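Local coordinates for putative nucleoprotein (Infectious salmon anemia virus, PDB 4EWC) that binds viral RNA and very probably encapsidates the negative-strand genome into the ribonucleoprotein that is the template for transcription and replication, at residues N285-S290 with G320-K325; F390-S395 with M410-N415; S395-Y400 with C420-E425. All coordinates share one frame; numbering follows the deposited sequence.

Contact 1: residues N285-S290 with G320-K325; sequences NGFNAS and GMKRIK
Lys322 reaches out from helix 315-326 and lies against Phe287 on its way to the backbone of Asn285 and Gly286. Its CG stands anti to the backbone N (chi1 175°), and the chain beyond CG is extended, which carries the ammonium a full side-chain length from its helix. The lysine and Phe287 slide past each other in opposite directions: CD of Lys322 comes 3.6 Å from CE1 of Phe287 and 3.9 Å from its CZ, an oblique approach to that corner of the ring. Beyond this hydrocarbon contact, NZ of Lys322 donates to the carbonyl O of Asn285 at 2.9 Å. The donor lies in the carbonyl plane with a C=O...N angle of 134°, which places it on a lone pair. The O of Gly286 comes slightly closer to NZ of Lys322, at 2.8 Å, but the angle is too poor for a hydrogen bond. At the next residue of the helix, Arg323 meets Asn285 obliquely, with guanidinium and amide planes 81° apart. OD1 of Asn285 is 2.8 Å from NH2 of Arg323, while ND2 of the same amide donates to the O of Met281 in the preceding helix 279-284. The acceptor side belongs to a helix end. Gly286, with positive phi, is the first residue to leave helical backbone angles after helix 279-284, with two bonds running back into the last turn, a Schellman motif. Met319, one turn before Arg323, touches both Asn285 and Phe287. Within the helical-bundle region, the chemistry implies a cation brought to the C-terminal end of a helix, where the carbonyls would probably attract it, its aliphatic stem packed on a buried aromatic ring.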
loop_
_atom_site.group_PDB
_atom_site.type_symbol
_atom_site.label_atom_id
_atom_site.label_comp_id
_atom_site.label_asym_id
_atom_site.label_seq_id
_atom_site.Cartn_x
_atom_site.Cartn_y
_atom_site.Cartn_z
ATOM N N ASN A 285 8.909 -29.355 -7.024
ATOM C CA ASN A 285 7.855 -30.346 -6.866
ATOM C C ASN A 285 6.777 -30.198 -7.931
ATOM O O ASN A 285 5.783 -30.915 -7.922
ATOM C CB ASN A 285 7.255 -30.283 -5.462
ATOM C CG ASN A 285 8.173 -30.882 -4.412
ATOM O OD1 ASN A 285 7.914 -31.972 -3.895
ATOM N ND2 ASN A 285 9.262 -30.176 -4.102
ATOM N N GLY A 286 6.989 -29.261 -8.849
ATOM C CA GLY A 286 6.095 -29.096 -9.970
ATOM C C GLY A 286 4.865 -28.280 -9.658
ATOM O O GLY A 286 3.825 -28.428 -10.310
ATOM N N PHE A 287 4.973 -27.415 -8.654
ATOM C CA PHE A 287 3.895 -26.485 -8.349
ATOM C C PHE A 287 4.274 -25.125 -8.878
ATOM O O PHE A 287 5.452 -24.731 -8.861
ATOM C CB PHE A 287 3.654 -26.393 -6.855
ATOM C CG PHE A 287 2.996 -27.612 -6.270
ATOM C CD1 PHE A 287 3.708 -28.784 -6.098
ATOM C CD2 PHE A 287 1.669 -27.579 -5.864
ATOM C CE1 PHE A 287 3.108 -29.888 -5.558
ATOM C CE2 PHE A 287 1.073 -28.688 -5.314
ATOM C CZ PHE A 287 1.788 -29.843 -5.160
ATOM N N ASN A 288 3.270 -24.415 -9.369
ATOM C CA ASN A 288 3.464 -23.042 -9.767
ATOM C C ASN A 288 4.013 -22.242 -8.584
ATOM O O ASN A 288 3.540 -22.373 -7.451
ATOM C CB ASN A 288 2.144 -22.443 -10.218
ATOM C CG ASN A 288 2.326 -21.106 -10.890
ATOM O OD1 ASN A 288 2.746 -20.121 -10.259
ATOM N ND2 ASN A 288 2.000 -21.051 -12.180
ATOM N N ALA A 289 5.010 -21.412 -8.847
ATOM C CA ALA A 289 5.593 -20.565 -7.808
ATOM C C ALA A 289 4.578 -19.728 -7.005
ATOM O O ALA A 289 4.829 -19.402 -5.860
ATOM C CB ALA A 289 6.664 -19.652 -8.424
ATOM N N SER A 290 3.443 -19.384 -7.604
ATOM C CA SER A 290 2.424 -18.585 -6.924
ATOM C C SER A 290 1.858 -19.273 -5.670
ATOM O O SER A 290 1.402 -18.611 -4.743
ATOM C CB SER A 290 1.274 -18.226 -7.870
ATOM O OG SER A 290 1.729 -17.497 -8.996
ATOM N N GLY A 320 2.455 -33.862 -0.694
ATOM C CA GLY A 320 2.448 -35.240 -0.248
ATOM C C GLY A 320 1.485 -36.068 -1.091
ATOM O O GLY A 320 1.775 -37.217 -1.434
HETATM N N MSE A 321 0.344 -35.467 -1.428
HETATM C CA MSE A 321 -0.693 -36.117 -2.214
HETATM C C MSE A 321 -0.270 -36.317 -3.665
HETATM O O MSE A 321 -0.618 -37.323 -4.277
HETATM C CB MSE A 321 -2.006 -35.330 -2.162
HETATM C CG MSE A 321 -2.854 -35.612 -0.946
HETATM SE SE MSE A 321 -4.486 -34.522 -0.823
HETATM C CE MSE A 321 -5.416 -35.275 -2.384
ATOM N N LYS A 322 0.467 -35.359 -4.216
ATOM C CA LYS A 322 0.912 -35.436 -5.610
ATOM C C LYS A 322 2.024 -36.470 -5.747
ATOM O O LYS A 322 2.067 -37.235 -6.716
ATOM C CB LYS A 322 1.382 -34.054 -6.097
ATOM C CG LYS A 322 1.968 -34.010 -7.488
ATOM C CD LYS A 322 2.531 -32.627 -7.799
ATOM C CE LYS A 322 2.924 -32.506 -9.255
ATOM N NZ LYS A 322 3.398 -31.138 -9.607
ATOM N N ARG A 323 2.916 -36.485 -4.757
ATOM C CA ARG A 323 4.088 -37.355 -4.769
ATOM C C ARG A 323 3.662 -38.808 -4.702
ATOM O O ARG A 323 4.173 -39.661 -5.425
ATOM C CB ARG A 323 4.979 -37.034 -3.580
ATOM C CG ARG A 323 6.162 -37.956 -3.418
ATOM C CD ARG A 323 6.910 -37.648 -2.123
ATOM N NE ARG A 323 7.129 -36.213 -1.934
ATOM C CZ ARG A 323 8.103 -35.510 -2.517
ATOM N NH1 ARG A 323 8.960 -36.101 -3.343
ATOM N NH2 ARG A 323 8.219 -34.207 -2.278
ATOM N N ILE A 324 2.715 -39.074 -3.816
ATOM C CA ILE A 324 2.124 -40.393 -3.680
ATOM C C ILE A 324 1.184 -40.725 -4.850
ATOM O O ILE A 324 0.812 -41.881 -5.046
ATOM C CB ILE A 324 1.353 -40.494 -2.357
ATOM C CG1 ILE A 324 1.223 -41.951 -1.919
ATOM C CG2 ILE A 324 -0.003 -39.813 -2.476
ATOM C CD1 ILE A 324 0.883 -42.125 -0.454
ATOM N N LYS A 325 0.801 -39.715 -5.629
ATOM C CA LYS A 325 -0.018 -39.951 -6.816
ATOM C C LYS A 325 0.826 -40.601 -7.905
ATOM O O LYS A 325 0.319 -41.375 -8.711
ATOM C CB LYS A 325 -0.655 -38.646 -7.326
ATOM C CG LYS A 325 -1.441 -38.750 -8.642
ATOM C CD LYS A 325 -2.685 -39.610 -8.507
ATOM C CE LYS A 325 -3.441 -39.685 -9.828
ATOM N NZ LYS A 325 -2.571 -40.113 -10.957
#

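Contact 2: residues F390-S395 with M410-N415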
loop_
_atom_site.group_PDB
_atom_site.type_symbol
_atom_site.label_atom_id
_atom_site.label_comp_id
_atom_site.label_asym_id
_atom_site.label_seq_id
_atom_site.Cartn_x
_atom_site.Cartn_y
_atom_site.Cartn_z
ATOM N N PHE A 390 0.436 -15.225 18.610
ATOM C CA PHE A 390 0.941 -13.871 18.482
ATOM C C PHE A 390 1.822 -13.528 19.689
ATOM O O PHE A 390 1.323 -13.153 20.763
ATOM C CB PHE A 390 -0.218 -12.892 18.319
ATOM C CG PHE A 390 -1.087 -13.203 17.140
ATOM C CD1 PHE A 390 -0.600 -13.053 15.841
ATOM C CD2 PHE A 390 -2.376 -13.698 17.311
ATOM C CE1 PHE A 390 -1.391 -13.365 14.743
ATOM C CE2 PHE A 390 -3.166 -14.009 16.215
ATOM C CZ PHE A 390 -2.671 -13.841 14.936
ATOM N N ILE A 391 3.133 -13.690 19.537
ATOM C CA ILE A 391 4.025 -13.392 20.642
ATOM C C ILE A 391 5.009 -12.316 20.260
ATOM O O ILE A 391 5.375 -12.195 19.088
ATOM C CB ILE A 391 4.803 -14.634 21.162
ATOM C CG1 ILE A 391 5.632 -15.272 20.037
ATOM C CG2 ILE A 391 3.867 -15.594 21.886
ATOM C CD1 ILE A 391 6.541 -16.411 20.511
ATOM N N PRO A 392 5.456 -11.531 21.256
ATOM C CA PRO A 392 6.516 -10.525 21.057
ATOM C C PRO A 392 7.823 -11.217 20.720
ATOM O O PRO A 392 7.906 -12.439 20.849
ATOM C CB PRO A 392 6.626 -9.880 22.446
ATOM C CG PRO A 392 6.194 -10.973 23.401
ATOM C CD PRO A 392 5.073 -11.645 22.683
ATOM N N PRO A 393 8.823 -10.470 20.279
ATOM C CA PRO A 393 10.167 -11.034 20.103
ATOM C C PRO A 393 10.653 -11.801 21.335
ATOM O O PRO A 393 10.397 -11.402 22.483
ATOM C CB PRO A 393 11.044 -9.795 19.906
ATOM C CG PRO A 393 10.123 -8.838 19.219
ATOM C CD PRO A 393 8.710 -9.120 19.722
ATOM N N ILE A 394 11.366 -12.889 21.069
ATOM C CA ILE A 394 11.876 -13.794 22.083
ATOM C C ILE A 394 12.609 -13.065 23.201
ATOM O O ILE A 394 12.244 -13.180 24.369
ATOM C CB ILE A 394 12.784 -14.875 21.438
ATOM C CG1 ILE A 394 11.954 -15.744 20.502
ATOM C CG2 ILE A 394 13.448 -15.737 22.499
ATOM C CD1 ILE A 394 10.758 -16.397 21.195
ATOM N N SER A 395 13.629 -12.302 22.823
ATOM C CA SER A 395 14.406 -11.506 23.782
ATOM C C SER A 395 13.527 -10.610 24.627
ATOM O O SER A 395 13.654 -10.590 25.857
ATOM C CB SER A 395 15.476 -10.676 23.077
ATOM O OG SER A 395 16.568 -11.493 22.715
HETATM N N MSE A 410 -2.035 -14.072 30.277
HETATM C CA MSE A 410 -2.067 -13.467 28.959
HETATM C C MSE A 410 -2.620 -14.405 27.895
HETATM O O MSE A 410 -2.582 -15.626 28.050
HETATM C CB MSE A 410 -0.698 -12.925 28.571
HETATM C CG MSE A 410 -0.445 -11.534 29.100
HETATM SE SE MSE A 410 1.403 -11.039 28.833
HETATM C CE MSE A 410 1.301 -9.101 29.137
ATOM N N ASP A 411 -3.161 -13.824 26.830
ATOM C CA ASP A 411 -3.695 -14.606 25.731
ATOM C C ASP A 411 -2.959 -14.229 24.462
ATOM O O ASP A 411 -3.072 -13.091 23.963
ATOM C CB ASP A 411 -5.195 -14.348 25.569
ATOM C CG ASP A 411 -5.864 -15.377 24.704
ATOM O OD1 ASP A 411 -5.154 -16.079 23.939
ATOM O OD2 ASP A 411 -7.106 -15.498 24.775
ATOM N N PHE A 412 -2.201 -15.176 23.927
ATOM C CA PHE A 412 -1.448 -14.916 22.692
ATOM C C PHE A 412 -2.116 -15.544 21.478
ATOM O O PHE A 412 -1.579 -15.466 20.382
ATOM C CB PHE A 412 -0.028 -15.449 22.811
ATOM C CG PHE A 412 0.767 -14.828 23.934
ATOM C CD1 PHE A 412 0.876 -13.445 24.055
ATOM C CD2 PHE A 412 1.417 -15.632 24.865
ATOM C CE1 PHE A 412 1.628 -12.883 25.080
ATOM C CE2 PHE A 412 2.158 -15.080 25.878
ATOM C CZ PHE A 412 2.273 -13.703 25.990
HETATM N N MSE A 413 -3.268 -16.185 21.695
HETATM C CA MSE A 413 -4.017 -16.849 20.634
HETATM C C MSE A 413 -5.052 -15.937 19.971
HETATM O O MSE A 413 -5.145 -15.906 18.749
HETATM C CB MSE A 413 -4.732 -18.097 21.161
HETATM C CG MSE A 413 -3.849 -19.177 21.772
HETATM SE SE MSE A 413 -2.503 -20.013 20.617
HETATM C CE MSE A 413 -3.648 -20.843 19.276
ATOM N N LYS A 414 -5.825 -15.208 20.777
ATOM C CA LYS A 414 -6.942 -14.403 20.261
ATOM C C LYS A 414 -6.515 -13.231 19.364
ATOM O O LYS A 414 -7.194 -12.918 18.394
ATOM C CB LYS A 414 -7.842 -13.879 21.388
ATOM C CG LYS A 414 -7.177 -12.813 22.288
ATOM C CD LYS A 414 -8.161 -12.129 23.247
ATOM C CE LYS A 414 -7.443 -11.503 24.451
ATOM N NZ LYS A 414 -6.628 -10.272 24.134
ATOM N N ASN A 415 -5.409 -12.582 19.708
ATOM C CA ASN A 415 -4.872 -11.475 18.934
ATOM C C ASN A 415 -3.488 -11.076 19.448
ATOM O O ASN A 415 -2.892 -11.793 20.249
ATOM C CB ASN A 415 -5.829 -10.280 18.901
ATOM C CG ASN A 415 -6.210 -9.782 20.293
ATOM O OD1 ASN A 415 -5.357 -9.622 21.175
ATOM N ND2 ASN A 415 -7.498 -9.521 20.487
HETATM O O HOH W 1 -0.495 -11.515 21.632
#
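Phe412 receives Ile391 on one face of its ring: CG2 of Ile391 sits 4.1 Å from the ring centroid and 24° off the normal, a CH-pi contact shifted toward the rim, where CG of Phe412 is the nearest carbon. With CG1 of Ile391 between its backbone N and carbonyl carbon (chi1 58°), CG2 falls anti to the carbonyl carbon, and the two side chains cross at about a right angle. A water lies at the edge of the Phe412 ring, in its plane, and Pro392 CD makes a looser oblique approach to CE1. The other aromatic ring, that of Phe390, is met at its edge, near its plane, by the O of Met413, 3.7 Å from CE2, while the O of Asn415 comes obliquely to within 3.5 Å of CD2. The backbones are tied beside these rings. Phe390 N donates to the O of Phe412 at 2.7 Å, close to straight at 166°. The same water donates to Phe390 O at 2.6 Å and to Asn415 O at 2.8 Å, joining the segments a second time. Neither segment forms a strand here. Residues 390-393 are the approach to helix 394-402, with Pro393 at its N-cap position, and residues 410-415 are a loop leading to helix 417-425. That loop is folded by an Asx turn in which OD1 of Asp411 accepts from Met413 N at 2.9 Å, and Lys414 N adds a weak bond to the same oxygen. Helix 142-162 packs along the loop through Ala144 and Ser148, and helix 253-269 through Leu263, with Ile264 and Ser267 of that helix against Ile391. Arg502 touches Phe390 and donates from NE to Lys414 O, and Asn415 OD1 accepts from Glu417 N at the start of the next helix.

Contact 3: residues S395-Y400 with C420-E425; sequences SSLMMY and CKICRE
Tyr400 lies across Ile422, the two side chains at about a right angle, and can be followed outward from helix 394-402. Its CB begins the contact at 3.8 Å from CG2 of Ile422. CG stands anti to the backbone N, and that branch of the isoleucine is near it too, along with CG1. On the ring proper, CG1 of Ile422 becomes the common partner: it stands 3.6 Å from the centroid and only 6° off the normal, a centred CH-pi contact. CD2 and CE2 are its nearest ring atoms, each at 3.7 Å, and both also have CD1 of Ile422 near them. The other flank of the ring belongs to Glu425, one turn on from Ile422. Its OE1 lies at the ring edge, near the plane and 3.4 Å from CD1 of Tyr400, and CE1 has CB and CG of Glu425 at about 4.0 Å. Ring and carboxylate planes are 64° apart, and the partly positive C-H edge would suit the carboxylate oxygen. At CZ the nearest atom of 420-425 is again CG1 of Ile422, and the OH at the tip packs on Met410 of loop 410-415. From the ring, Ile422 extends CD1 to Leu397 CD1 at 3.6 Å, a turn earlier on the helix. CB of Ser396 approaches CG2 of Ile422 more loosely. The axes of segments 395-400 and 420-425 approach to 9.3 Å and cross at 78°, a steep helix-helix crossing that packs helix 394-402 on helix 417-425 within the C-terminal region of the orthomyxovirus nucleoprotein. Helix 142-162 packs on Leu397 through Ile151 and Phe155, helix 438-449 reaches Cys420 and Cys423 through Met449, and Arg424 makes a long, weak ion pair with Glu575, between strands 568-574 and 577-583.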
loop_
_atom_site.group_PDB
_atom_site.type_symbol
_atom_site.label_atom_id
_atom_site.label_comp_id
_atom_site.label_asym_id
_atom_site.label_seq_id
_atom_site.Cartn_x
_atom_site.Cartn_y
_atom_site.Cartn_z
ATOM N N SER A 395 13.629 -12.302 22.823
ATOM C CA SER A 395 14.406 -11.506 23.782
ATOM C C SER A 395 13.527 -10.610 24.627
ATOM O O SER A 395 13.654 -10.590 25.857
ATOM C CB SER A 395 15.476 -10.676 23.077
ATOM O OG SER A 395 16.568 -11.493 22.715
ATOM N N SER A 396 12.633 -9.881 23.965
ATOM C CA SER A 396 11.673 -9.026 24.657
ATOM C C SER A 396 10.943 -9.834 25.715
ATOM O O SER A 396 10.802 -9.411 26.856
ATOM C CB SER A 396 10.678 -8.427 23.667
ATOM O OG SER A 396 11.317 -7.482 22.816
ATOM N N LEU A 397 10.502 -11.020 25.318
ATOM C CA LEU A 397 9.741 -11.907 26.188
ATOM C C LEU A 397 10.580 -12.348 27.408
ATOM O O LEU A 397 10.108 -12.295 28.538
ATOM C CB LEU A 397 9.249 -13.101 25.375
ATOM C CG LEU A 397 8.090 -14.003 25.809
ATOM C CD1 LEU A 397 6.993 -13.234 26.505
ATOM C CD2 LEU A 397 7.516 -14.732 24.594
HETATM N N MSE A 398 11.832 -12.721 27.171
HETATM C CA MSE A 398 12.724 -13.102 28.247
HETATM C C MSE A 398 12.967 -11.948 29.182
HETATM O O MSE A 398 12.926 -12.140 30.412
HETATM C CB MSE A 398 14.033 -13.594 27.645
HETATM C CG MSE A 398 13.897 -15.045 27.199
HETATM SE SE MSE A 398 15.420 -15.553 26.064
HETATM C CE MSE A 398 16.442 -16.577 27.390
HETATM N N MSE A 399 13.216 -10.759 28.644
HETATM C CA MSE A 399 13.434 -9.563 29.468
HETATM C C MSE A 399 12.220 -9.257 30.345
HETATM O O MSE A 399 12.349 -8.963 31.524
HETATM C CB MSE A 399 13.718 -8.333 28.592
HETATM C CG MSE A 399 15.127 -8.208 28.094
HETATM SE SE MSE A 399 15.318 -6.611 26.935
HETATM C CE MSE A 399 14.703 -5.244 28.209
ATOM N N TYR A 400 11.046 -9.309 29.730
ATOM C CA TYR A 400 9.808 -8.905 30.372
ATOM C C TYR A 400 9.561 -9.801 31.574
ATOM O O TYR A 400 9.246 -9.314 32.662
ATOM C CB TYR A 400 8.675 -8.948 29.353
ATOM C CG TYR A 400 7.306 -8.582 29.867
ATOM C CD1 TYR A 400 6.878 -7.262 29.890
ATOM C CD2 TYR A 400 6.428 -9.562 30.299
ATOM C CE1 TYR A 400 5.621 -6.926 30.352
ATOM C CE2 TYR A 400 5.173 -9.242 30.762
ATOM C CZ TYR A 400 4.774 -7.924 30.796
ATOM O OH TYR A 400 3.518 -7.604 31.273
ATOM N N CYS A 420 1.786 -6.910 21.990
ATOM C CA CYS A 420 2.168 -5.504 21.876
ATOM C C CYS A 420 2.486 -4.859 23.254
ATOM O O CYS A 420 3.389 -4.019 23.361
ATOM C CB CYS A 420 1.142 -4.692 21.093
ATOM S SG CYS A 420 0.902 -5.222 19.349
ATOM N N LYS A 421 1.765 -5.262 24.296
ATOM C CA LYS A 421 2.025 -4.769 25.644
ATOM C C LYS A 421 3.423 -5.103 26.090
ATOM O O LYS A 421 4.086 -4.286 26.727
ATOM C CB LYS A 421 1.052 -5.353 26.647
ATOM C CG LYS A 421 -0.298 -4.671 26.676
ATOM C CD LYS A 421 -1.206 -5.392 27.645
ATOM C CE LYS A 421 -2.659 -4.972 27.499
ATOM N NZ LYS A 421 -3.508 -5.796 28.408
ATOM N N ILE A 422 3.882 -6.305 25.762
ATOM C CA ILE A 422 5.250 -6.686 26.102
ATOM C C ILE A 422 6.243 -5.894 25.253
ATOM O O ILE A 422 7.274 -5.428 25.757
ATOM C CB ILE A 422 5.470 -8.196 25.948
ATOM C CG1 ILE A 422 4.735 -8.931 27.061
ATOM C CG2 ILE A 422 6.966 -8.546 25.977
ATOM C CD1 ILE A 422 4.726 -10.411 26.890
ATOM N N CYS A 423 5.905 -5.726 23.973
ATOM C CA CYS A 423 6.723 -4.951 23.045
ATOM C C CYS A 423 6.975 -3.543 23.543
ATOM O O CYS A 423 8.122 -3.110 23.610
ATOM C CB CYS A 423 6.067 -4.869 21.665
ATOM S SG CYS A 423 6.210 -6.359 20.633
ATOM N N ARG A 424 5.906 -2.822 23.863
ATOM C CA ARG A 424 6.053 -1.456 24.349
ATOM C C ARG A 424 6.876 -1.399 25.644
ATOM O O ARG A 424 7.682 -0.482 25.838
ATOM C CB ARG A 424 4.689 -0.790 24.536
ATOM C CG ARG A 424 3.855 -0.733 23.275
ATOM C CD ARG A 424 2.571 0.053 23.459
ATOM N NE ARG A 424 1.664 -0.198 22.353
ATOM C CZ ARG A 424 0.738 -1.153 22.352
ATOM N NH1 ARG A 424 0.582 -1.937 23.413
ATOM N NH2 ARG A 424 -0.046 -1.320 21.288
ATOM N N GLU A 425 6.698 -2.402 26.505
ATOM C CA GLU A 425 7.333 -2.416 27.827
ATOM C C GLU A 425 8.840 -2.682 27.814
ATOM O O GLU A 425 9.617 -1.878 28.329
ATOM C CB GLU A 425 6.640 -3.416 28.757
ATOM C CG GLU A 425 6.838 -3.136 30.254
ATOM C CD GLU A 425 8.236 -3.488 30.796
ATOM O OE1 GLU A 425 8.846 -4.491 30.333
ATOM O OE2 GLU A 425 8.713 -2.763 31.705
#

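In the fold
Contacts 2 and 3 form one continuous packing region in the C-terminal part of the nucleoprotein, their centres 10 Å apart. They share Ser395 and helix 394-402, and their segments alternate along the chain, so loop 410-415 of contact 2 runs on to helix 417-425 of contact 3. Direct touches confirm the continuity: Pro392 CG is 3.6 Å from Ile422 CG2, and Met410 CE is 3.4 Å from Tyr400 OH. Contact 1 closes earlier in the sequence, in the helical-bundle region, on the opposite side of the chain's centre. Its centre is 33 Å from that of contact 2 and 40 Å from that of contact 3, with nearest atoms about 20 Å and 28 Å apart.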